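Local coordinates for toll-like receptor 13 (Mus musculus, PDB 4Z0C), which recognises and binds bacterial 23S ribosomal RNA and signals through MYD88 and TRAF6 to activate NF-kappa-B in the innate immune response, at residues E150-L155 / R176-L181; S341-R346 / K365-F370; F370-L375 / L394-L399. All coordinates share one frame; numbering follows the deposited sequence.

The chain is the leucine-rich-repeat ectodomain of the receptor, a curved solenoid in which each turn packs on the next, and all three contacts join successive turns. Contact 1 comes first from the N terminus: it closes a loop of 20 residues and ties helix 145-152 and the turn that follows it to strand 176-177. Contacts 2 and 3 lie about 54 and 53 Å from it, centre to centre, and each closes a loop of 18 residues. Contact 2 joins 341-346 to 365-370, and contact 3, sharing Phe370 with it, joins 370-375 to 394-399. Nothing nests or crosses; the last two make a continuous seam across three turns.

Contact 1. Residues E150-L155 / R176-L181; sequences EAVQHL and RSLVSL
Two hydrogen bonds grip NH1 of Arg176, accepted by Glu150 of helix 145-152 and by Gln153 just along the chain. The shorter, 2.7 Å from Arg176 NH1 to Glu150 OE1, belongs to a salt bridge and is nearly straight at 160°. It uses the carboxylate lone pair that points away from the other oxygen, so the acid meets the arginine through one oxygen, with the carboxylate plane turned 71° from the guanidinium. The second runs from Arg176 NH1 to Gln153 OE1 at 3.0 Å. Both acceptors lie close to the guanidinium plane, at its edge, but NH1 stands above the plane of the Gln153 amide and misses its lone pairs. A weak bond from Gln153 NE2 to Glu150 OE1, also 3.0 Å, closes a triangle of three side chains and helps to fix the rotation of the amide.

The torsions help to explain the meeting. Gln153 takes the crowded first torsion (chi1 68°), with CG between the backbone N and the carbonyl carbon, and then runs out extended across the arginine. Glu150 starts away from the other segment and bends back at its second torsion to bring its oxygen in, while Arg176 bends at its third. Beside this polar cluster the contact turns apolar: Leu178 CD1 lies 4.2 Å from Gln153 CB, and Leu178 CD2 is 4.3 Å from Val152 CG2. A water loosely bridges Gln153 O and Val179 N through two weak bonds.

Asp172 takes the NE side of the guanidinium, so carboxylates from two directions probably hold its positive charge in place. Leu149, the residue before Glu150, touches both Arg176 and Leu178. Helix 145-152 thus lies against strand 176-177, whose other neighbour is the parallel strand 199-200 of the following turn.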
loop_
_atom_site.group_PDB
_atom_site.type_symbol
_atom_site.label_atom_id
_atom_site.label_comp_id
_atom_site.label_asym_id
_atom_site.label_seq_id
_atom_site.Cartn_x
_atom_site.Cartn_y
_atom_site.Cartn_z
ATOM N N GLU A 150 -35.315 43.040 -4.601
ATOM C CA GLU A 150 -36.751 43.053 -4.326
ATOM C C GLU A 150 -37.137 41.911 -3.414
ATOM O O GLU A 150 -37.982 42.063 -2.530
ATOM C CB GLU A 150 -37.552 42.949 -5.626
ATOM C CG GLU A 150 -37.656 44.250 -6.418
ATOM C CD GLU A 150 -38.556 45.275 -5.740
ATOM O OE1 GLU A 150 -38.049 46.337 -5.320
ATOM O OE2 GLU A 150 -39.778 45.016 -5.639
ATOM N N ALA A 151 -36.507 40.763 -3.630
ATOM C CA ALA A 151 -36.898 39.547 -2.923
ATOM C C ALA A 151 -36.322 39.484 -1.518
ATOM O O ALA A 151 -36.882 38.829 -0.650
ATOM C CB ALA A 151 -36.514 38.314 -3.722
ATOM N N VAL A 152 -35.226 40.194 -1.283
ATOM C CA VAL A 152 -34.569 40.114 0.016
ATOM C C VAL A 152 -34.582 41.383 0.878
ATOM O O VAL A 152 -34.294 41.305 2.076
ATOM C CB VAL A 152 -33.105 39.569 -0.115
ATOM C CG1 VAL A 152 -33.101 38.209 -0.813
ATOM C CG2 VAL A 152 -32.210 40.556 -0.834
ATOM N N GLN A 153 -34.908 42.538 0.290
ATOM C CA GLN A 153 -34.743 43.820 1.000
ATOM C C GLN A 153 -35.598 43.986 2.270
ATOM O O GLN A 153 -35.233 44.740 3.177
ATOM C CB GLN A 153 -34.961 45.008 0.044
ATOM C CG GLN A 153 -36.411 45.163 -0.462
ATOM C CD GLN A 153 -36.566 46.257 -1.530
ATOM O OE1 GLN A 153 -35.769 47.196 -1.605
ATOM N NE2 GLN A 153 -37.584 46.116 -2.375
ATOM N N HIS A 154 -36.703 43.254 2.353
ATOM C CA HIS A 154 -37.590 43.357 3.511
ATOM C C HIS A 154 -37.414 42.241 4.537
ATOM O O HIS A 154 -38.153 42.177 5.522
ATOM C CB HIS A 154 -39.051 43.499 3.064
ATOM C CG HIS A 154 -39.298 44.731 2.252
ATOM N ND1 HIS A 154 -39.684 44.689 0.928
ATOM C CD2 HIS A 154 -39.171 46.042 2.566
ATOM C CE1 HIS A 154 -39.796 45.920 0.465
ATOM N NE2 HIS A 154 -39.492 46.760 1.440
ATOM N N LEU A 155 -36.463 41.343 4.286
ATOM C CA LEU A 155 -36.141 40.310 5.253
ATOM C C LEU A 155 -35.634 40.935 6.544
ATOM O O LEU A 155 -34.655 41.667 6.547
ATOM C CB LEU A 155 -35.120 39.332 4.684
ATOM C CG LEU A 155 -35.736 38.388 3.659
ATOM C CD1 LEU A 155 -34.657 37.566 2.984
ATOM C CD2 LEU A 155 -36.760 37.496 4.336
ATOM N N ARG A 176 -32.395 51.922 -1.779
ATOM C CA ARG A 176 -32.843 50.903 -0.836
ATOM C C ARG A 176 -31.866 50.666 0.320
ATOM O O ARG A 176 -30.765 51.210 0.348
ATOM C CB ARG A 176 -33.207 49.590 -1.544
ATOM C CG ARG A 176 -32.609 49.386 -2.919
ATOM C CD ARG A 176 -33.141 48.088 -3.505
ATOM N NE ARG A 176 -33.510 48.166 -4.917
ATOM C CZ ARG A 176 -34.617 47.629 -5.421
ATOM N NH1 ARG A 176 -35.479 47.022 -4.622
ATOM N NH2 ARG A 176 -34.882 47.722 -6.716
ATOM N N SER A 177 -32.293 49.855 1.280
ATOM C CA SER A 177 -31.578 49.724 2.535
ATOM C C SER A 177 -31.752 48.322 3.087
ATOM O O SER A 177 -32.874 47.904 3.356
ATOM C CB SER A 177 -32.107 50.749 3.544
ATOM O OG SER A 177 -31.298 50.812 4.704
ATOM N N LEU A 178 -30.642 47.593 3.222
ATOM C CA LEU A 178 -30.619 46.290 3.896
ATOM C C LEU A 178 -29.847 46.470 5.198
ATOM O O LEU A 178 -28.616 46.505 5.188
ATOM C CB LEU A 178 -29.943 45.228 3.027
ATOM C CG LEU A 178 -30.676 44.633 1.819
ATOM C CD1 LEU A 178 -30.895 45.655 0.736
ATOM C CD2 LEU A 178 -29.879 43.481 1.261
ATOM N N VAL A 179 -30.567 46.638 6.308
ATOM C CA VAL A 179 -29.934 47.094 7.549
ATOM C C VAL A 179 -29.338 46.009 8.432
ATOM O O VAL A 179 -28.523 46.305 9.311
ATOM C CB VAL A 179 -30.890 47.969 8.396
ATOM C CG1 VAL A 179 -31.482 49.078 7.536
ATOM C CG2 VAL A 179 -31.963 47.120 9.062
ATOM N N SER A 180 -29.749 44.766 8.210
ATOM C CA SER A 180 -29.271 43.657 9.009
ATOM C C SER A 180 -27.958 43.096 8.444
ATOM O O SER A 180 -27.203 42.443 9.169
ATOM C CB SER A 180 -30.331 42.563 9.072
ATOM O OG SER A 180 -31.110 42.680 10.250
ATOM N N LEU A 181 -27.695 43.386 7.166
ATOM C CA LEU A 181 -26.646 42.726 6.372
ATOM C C LEU A 181 -25.214 42.981 6.839
ATOM O O LEU A 181 -24.760 44.120 6.866
ATOM C CB LEU A 181 -26.757 43.154 4.902
ATOM C CG LEU A 181 -26.151 42.142 3.935
ATOM C CD1 LEU A 181 -26.923 40.841 4.035
ATOM C CD2 LEU A 181 -26.170 42.666 2.510
HETATM O O HOH W 1 -33.451 44.964 6.150
#

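Contact 2. Residues S341-R346 / K365-F370; sequences SFINNR and KSFPDF. With NAG (2-acetamido-2-deoxy-beta-D-glucopyranose), chain Q.
Most striking is a pair of acceptors pressed together at the foot of a sugar: OD1 of the glycosylated Asn345 lies 2.7 Å from the backbone O of Phe370, with no proton to join them. The amide nitrogen of Asn345 carries N-acetylglucosamine through a 1.4 Å bond from ND2 to C1. The sugar C2 is modelled only 1.7 Å from ND2, too close for a second genuine bond, so the linkage geometry is probably imprecise. Phe370, in a left-handed backbone conformation (phi 63°), sets its ring beside the sugar, with CD2 3.8 Å from the sugar C4, and the sugar O6 donates a weak hydrogen bond to Asp369 O.

Farther back the two segments run almost parallel, 5° apart, yet no hydrogen bond links them directly. A water does so instead, donating to Ser341 O and accepting from Lys365 N. Pro368 is the main bump: its CD closes to 3.1 Å on Ile343 O, while its CG rests obliquely on Phe342 CE1 at 3.8 Å. Beside it Ile343, whose CG2 takes the crowded position, pushes that methyl against the edge of the Phe367 ring, 3.6 Å from CD1. Asn344 OD1 turns back onto Arg346 N in an Asx turn. Such parallel stacking of equivalent stretches from LRR 13 and LRR 14, away from the main strands, is characteristic of the leucine-rich-repeat solenoid.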
loop_
_atom_site.group_PDB
_atom_site.type_symbol
_atom_site.label_atom_id
_atom_site.label_comp_id
_atom_site.label_asym_id
_atom_site.label_seq_id
_atom_site.Cartn_x
_atom_site.Cartn_y
_atom_site.Cartn_z
ATOM N N SER A 341 14.454 30.122 -2.861
ATOM C CA SER A 341 15.426 29.079 -2.595
ATOM C C SER A 341 16.438 29.540 -1.560
ATOM O O SER A 341 17.196 28.744 -1.022
ATOM C CB SER A 341 16.103 28.592 -3.880
ATOM O OG SER A 341 16.913 29.590 -4.474
ATOM N N PHE A 342 16.441 30.825 -1.248
ATOM C CA PHE A 342 17.379 31.290 -0.235
ATOM C C PHE A 342 16.747 32.316 0.669
ATOM O O PHE A 342 16.069 33.232 0.203
ATOM C CB PHE A 342 18.669 31.852 -0.862
ATOM C CG PHE A 342 19.736 32.171 0.152
ATOM C CD1 PHE A 342 20.488 31.155 0.729
ATOM C CD2 PHE A 342 19.980 33.478 0.540
ATOM C CE1 PHE A 342 21.468 31.450 1.671
ATOM C CE2 PHE A 342 20.958 33.781 1.480
ATOM C CZ PHE A 342 21.700 32.778 2.042
ATOM N N ILE A 343 16.965 32.155 1.967
ATOM C CA ILE A 343 16.435 33.106 2.935
ATOM C C ILE A 343 17.393 33.103 4.114
ATOM O O ILE A 343 17.983 32.070 4.431
ATOM C CB ILE A 343 14.990 32.718 3.355
ATOM C CG1 ILE A 343 14.248 33.887 3.994
ATOM C CG2 ILE A 343 14.969 31.470 4.249
ATOM C CD1 ILE A 343 12.775 33.807 3.737
ATOM N N ASN A 344 17.603 34.254 4.739
ATOM C CA ASN A 344 18.538 34.296 5.862
ATOM C C ASN A 344 18.218 35.303 6.969
ATOM O O ASN A 344 17.129 35.828 7.060
ATOM C CB ASN A 344 19.971 34.484 5.352
ATOM C CG ASN A 344 20.246 35.899 4.859
ATOM O OD1 ASN A 344 19.388 36.790 4.924
ATOM N ND2 ASN A 344 21.458 36.116 4.365
ATOM N N ASN A 345 19.230 35.580 7.776
ATOM C CA ASN A 345 19.148 36.446 8.941
ATOM C C ASN A 345 18.835 37.920 8.681
ATOM O O ASN A 345 18.366 38.626 9.563
ATOM C CB ASN A 345 20.507 36.375 9.648
ATOM C CG ASN A 345 20.383 35.913 11.055
ATOM O OD1 ASN A 345 19.266 35.673 11.510
ATOM N ND2 ASN A 345 21.507 35.707 11.747
ATOM N N ARG A 346 19.086 38.373 7.465
ATOM C CA ARG A 346 18.996 39.787 7.155
ATOM C C ARG A 346 17.614 40.253 6.773
ATOM O O ARG A 346 17.339 41.457 6.816
ATOM C CB ARG A 346 19.968 40.159 6.030
ATOM C CG ARG A 346 21.435 39.911 6.317
ATOM C CD ARG A 346 21.935 40.718 7.508
ATOM N NE ARG A 346 23.383 40.577 7.669
ATOM C CZ ARG A 346 24.278 41.072 6.817
ATOM N NH1 ARG A 346 23.875 41.736 5.742
ATOM N NH2 ARG A 346 25.575 40.901 7.036
ATOM N N LYS A 365 16.076 23.888 -0.521
ATOM C CA LYS A 365 16.807 22.651 -0.314
ATOM C C LYS A 365 17.444 22.711 1.065
ATOM O O LYS A 365 17.634 21.696 1.733
ATOM C CB LYS A 365 17.873 22.475 -1.388
ATOM C CG LYS A 365 17.309 22.109 -2.746
ATOM C CD LYS A 365 18.438 21.791 -3.736
ATOM C CE LYS A 365 17.897 21.758 -5.149
ATOM N NZ LYS A 365 18.963 21.465 -6.115
ATOM N N SER A 366 17.734 23.926 1.505
ATOM C CA SER A 366 18.295 24.132 2.824
ATOM C C SER A 366 18.058 25.558 3.317
ATOM O O SER A 366 17.413 26.362 2.647
ATOM C CB SER A 366 19.797 23.832 2.812
ATOM O OG SER A 366 20.290 23.728 4.134
ATOM N N PHE A 367 18.591 25.842 4.501
ATOM C CA PHE A 367 18.569 27.155 5.105
ATOM C C PHE A 367 19.906 27.329 5.781
ATOM O O PHE A 367 20.439 26.381 6.356
ATOM C CB PHE A 367 17.473 27.254 6.161
ATOM C CG PHE A 367 16.101 27.007 5.624
ATOM C CD1 PHE A 367 15.380 28.034 5.045
ATOM C CD2 PHE A 367 15.535 25.751 5.689
ATOM C CE1 PHE A 367 14.120 27.818 4.540
ATOM C CE2 PHE A 367 14.269 25.530 5.187
ATOM C CZ PHE A 367 13.561 26.572 4.613
ATOM N N PRO A 368 20.457 28.544 5.715
ATOM C CA PRO A 368 21.747 28.811 6.353
ATOM C C PRO A 368 21.636 28.903 7.865
ATOM O O PRO A 368 20.536 29.062 8.403
ATOM C CB PRO A 368 22.156 30.161 5.755
ATOM C CG PRO A 368 20.886 30.799 5.358
ATOM C CD PRO A 368 19.971 29.686 4.929
ATOM N N ASP A 369 22.788 28.820 8.528
ATOM C CA ASP A 369 22.896 28.930 9.977
ATOM C C ASP A 369 22.239 30.209 10.488
ATOM O O ASP A 369 22.397 31.275 9.897
ATOM C CB ASP A 369 24.366 28.918 10.390
ATOM C CG ASP A 369 25.090 27.675 9.924
ATOM O OD1 ASP A 369 24.405 26.677 9.596
ATOM O OD2 ASP A 369 26.339 27.706 9.858
ATOM N N PHE A 370 21.503 30.072 11.586
ATOM C CA PHE A 370 20.828 31.179 12.268
ATOM C C PHE A 370 19.754 31.899 11.451
ATOM O O PHE A 370 19.298 32.952 11.854
ATOM C CB PHE A 370 21.851 32.170 12.831
ATOM C CG PHE A 370 22.989 31.509 13.548
ATOM C CD1 PHE A 370 22.842 31.081 14.853
ATOM C CD2 PHE A 370 24.196 31.275 12.900
ATOM C CE1 PHE A 370 23.890 30.448 15.517
ATOM C CE2 PHE A 370 25.255 30.639 13.555
ATOM C CZ PHE A 370 25.103 30.226 14.865
HETATM C C1 NAG Q . 22.707 36.228 11.158
HETATM C C2 NAG Q . 22.972 35.987 12.654
HETATM C C3 NAG Q . 24.469 35.825 12.960
HETATM C C4 NAG Q . 25.113 34.852 11.971
HETATM C C5 NAG Q . 24.803 35.336 10.560
HETATM C C6 NAG Q . 25.535 34.585 9.449
HETATM C C7 NAG Q . 21.470 36.883 14.416
HETATM C C8 NAG Q . 21.246 38.063 15.320
HETATM N N2 NAG Q . 22.393 37.054 13.458
HETATM O O3 NAG Q . 24.660 35.383 14.289
HETATM O O4 NAG Q . 26.500 34.739 12.185
HETATM O O5 NAG Q . 23.399 35.254 10.391
HETATM O O6 NAG Q . 24.958 33.319 9.218
HETATM O O7 NAG Q . 20.820 35.840 14.570
HETATM O O HOH W 2 18.025 26.041 -1.067
#

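Contact 3. Residues F370-L375 / L394-L399; sequences FAFSPL and LAFSGL. With NAG (2-acetamido-2-deoxy-beta-D-glucopyranose), chain Q.
Phe372 is the largest bump here, and its ring settles into a hollow lined by Ala395, Phe396 and Leu399. The rings of Phe372 and Phe396 lie near parallel, their planes 10° apart. With centroids 5.2 Å apart they barely overlap, touching rim to rim, Phe372 CE2 to Phe396 CE1 at 3.5 Å. Both side chains have CG anti to the carbonyl carbon, consistent with rings that point the same way in successive turns. Ala395 O sits at the edge of the Phe372 ring and accepts from Phe372 N, 3.0 Å away, within its own carbonyl plane.

Leu399 answers as a forked knob. Its CD1 presses on Phe372 CB, while its CD2 lies against the carbonyl oxygens of the type I turn 372-375, 3.2 Å from Leu375 O and close to Phe372 O. The facing type II turn, 396-399, has Gly398 at its third position with positive phi (86°). Between the turns, Ser373 OG donates to Ser397 O at 2.7 Å, on a lone pair. At the outer end Phe370 N donates a hydrogen bond to Leu394 O, 2.7 Å away and out of the carbonyl plane; the same oxygen lies over one face of the Phe370 ring, which leans on Ser397 CB.

The pair of equivalent phenylalanines is consistent with the phenylalanine spine of Toll-like receptors, here between LRR 14 and LRR 15. Trp348 of the preceding turn meets the Phe372 ring tilted, Phe367 of its own turn edge-to-face. Inward, Phe372 reaches Leu357 of strand 356-358 and, together with Phe396, Leu381 of strand 380-382.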
loop_
_atom_site.group_PDB
_atom_site.type_symbol
_atom_site.label_atom_id
_atom_site.label_comp_id
_atom_site.label_asym_id
_atom_site.label_seq_id
_atom_site.Cartn_x
_atom_site.Cartn_y
_atom_site.Cartn_z
ATOM N N PHE A 370 21.503 30.072 11.586
ATOM C CA PHE A 370 20.828 31.179 12.268
ATOM C C PHE A 370 19.754 31.899 11.451
ATOM O O PHE A 370 19.298 32.952 11.854
ATOM C CB PHE A 370 21.851 32.170 12.831
ATOM C CG PHE A 370 22.989 31.509 13.548
ATOM C CD1 PHE A 370 22.842 31.081 14.853
ATOM C CD2 PHE A 370 24.196 31.275 12.900
ATOM C CE1 PHE A 370 23.890 30.448 15.517
ATOM C CE2 PHE A 370 25.255 30.639 13.555
ATOM C CZ PHE A 370 25.103 30.226 14.865
ATOM N N ALA A 371 19.321 31.309 10.339
ATOM C CA ALA A 371 18.306 31.923 9.477
ATOM C C ALA A 371 17.053 32.345 10.224
ATOM O O ALA A 371 16.531 33.432 9.988
ATOM C CB ALA A 371 17.934 30.997 8.326
ATOM N N PHE A 372 16.550 31.478 11.099
ATOM C CA PHE A 372 15.316 31.782 11.812
ATOM C C PHE A 372 15.551 32.417 13.186
ATOM O O PHE A 372 14.603 32.835 13.855
ATOM C CB PHE A 372 14.453 30.519 11.947
ATOM C CG PHE A 372 13.975 29.978 10.634
ATOM C CD1 PHE A 372 12.843 30.494 10.032
ATOM C CD2 PHE A 372 14.664 28.961 9.997
ATOM C CE1 PHE A 372 12.406 30.006 8.816
ATOM C CE2 PHE A 372 14.237 28.477 8.778
ATOM C CZ PHE A 372 13.111 28.993 8.186
ATOM N N SER A 373 16.815 32.548 13.574
ATOM C CA SER A 373 17.166 32.985 14.927
ATOM C C SER A 373 16.587 34.323 15.450
ATOM O O SER A 373 16.335 34.445 16.655
ATOM C CB SER A 373 18.678 32.955 15.109
ATOM O OG SER A 373 19.165 31.638 14.976
ATOM N N PRO A 374 16.378 35.326 14.570
ATOM C CA PRO A 374 15.767 36.537 15.132
ATOM C C PRO A 374 14.329 36.308 15.612
ATOM O O PRO A 374 13.839 37.062 16.454
ATOM C CB PRO A 374 15.758 37.513 13.950
ATOM C CG PRO A 374 16.720 36.966 12.972
ATOM C CD PRO A 374 16.660 35.488 13.134
ATOM N N LEU A 375 13.663 35.282 15.088
ATOM C CA LEU A 375 12.243 35.111 15.367
ATOM C C LEU A 375 12.014 34.443 16.718
ATOM O O LEU A 375 11.454 33.352 16.803
ATOM C CB LEU A 375 11.551 34.356 14.230
ATOM C CG LEU A 375 11.905 34.825 12.809
ATOM C CD1 LEU A 375 11.159 34.008 11.749
ATOM C CD2 LEU A 375 11.702 36.344 12.594
ATOM N N LEU A 394 21.336 24.254 12.722
ATOM C CA LEU A 394 21.701 25.612 13.120
ATOM C C LEU A 394 20.795 26.706 12.557
ATOM O O LEU A 394 20.827 27.838 13.035
ATOM C CB LEU A 394 23.162 25.917 12.769
ATOM C CG LEU A 394 24.225 25.262 13.646
ATOM C CD1 LEU A 394 25.585 25.690 13.158
ATOM C CD2 LEU A 394 24.035 25.667 15.100
ATOM N N ALA A 395 19.998 26.377 11.543
ATOM C CA ALA A 395 19.043 27.342 11.004
ATOM C C ALA A 395 17.929 27.656 12.005
ATOM O O ALA A 395 17.299 28.709 11.932
ATOM C CB ALA A 395 18.456 26.851 9.691
ATOM N N PHE A 396 17.699 26.752 12.951
ATOM C CA PHE A 396 16.585 26.910 13.878
ATOM C C PHE A 396 17.057 27.254 15.287
ATOM O O PHE A 396 16.288 27.209 16.247
ATOM C CB PHE A 396 15.723 25.641 13.900
ATOM C CG PHE A 396 15.278 25.189 12.536
ATOM C CD1 PHE A 396 14.292 25.875 11.854
ATOM C CD2 PHE A 396 15.833 24.071 11.948
ATOM C CE1 PHE A 396 13.876 25.466 10.605
ATOM C CE2 PHE A 396 15.416 23.655 10.702
ATOM C CZ PHE A 396 14.435 24.357 10.030
ATOM N N SER A 397 18.325 27.617 15.392
ATOM C CA SER A 397 18.928 27.976 16.665
ATOM C C SER A 397 18.154 29.086 17.377
ATOM O O SER A 397 17.948 30.173 16.826
ATOM C CB SER A 397 20.383 28.391 16.449
ATOM O OG SER A 397 21.055 28.507 17.685
ATOM N N GLY A 398 17.696 28.790 18.591
ATOM C CA GLY A 398 17.057 29.785 19.435
ATOM C C GLY A 398 15.563 29.995 19.242
ATOM O O GLY A 398 15.002 30.969 19.754
ATOM N N LEU A 399 14.911 29.102 18.503
ATOM C CA LEU A 399 13.453 29.150 18.387
ATOM C C LEU A 399 12.757 28.490 19.577
ATOM O O LEU A 399 11.974 27.558 19.404
ATOM C CB LEU A 399 12.974 28.493 17.092
ATOM C CG LEU A 399 13.290 29.222 15.792
ATOM C CD1 LEU A 399 12.730 28.466 14.602
ATOM C CD2 LEU A 399 12.736 30.629 15.842
HETATM C C1 NAG Q . 22.707 36.228 11.158
HETATM C C2 NAG Q . 22.972 35.987 12.654
HETATM C C3 NAG Q . 24.469 35.825 12.960
HETATM C C4 NAG Q . 25.113 34.852 11.971
HETATM C C5 NAG Q . 24.803 35.336 10.560
HETATM C C6 NAG Q . 25.535 34.585 9.449
HETATM C C7 NAG Q . 21.470 36.883 14.416
HETATM C C8 NAG Q . 21.246 38.063 15.320
HETATM N N2 NAG Q . 22.393 37.054 13.458
HETATM O O3 NAG Q . 24.660 35.383 14.289
HETATM O O4 NAG Q . 26.500 34.739 12.185
HETATM O O5 NAG Q . 23.399 35.254 10.391
HETATM O O6 NAG Q . 24.958 33.319 9.218
HETATM O O7 NAG Q . 20.820 35.840 14.570
#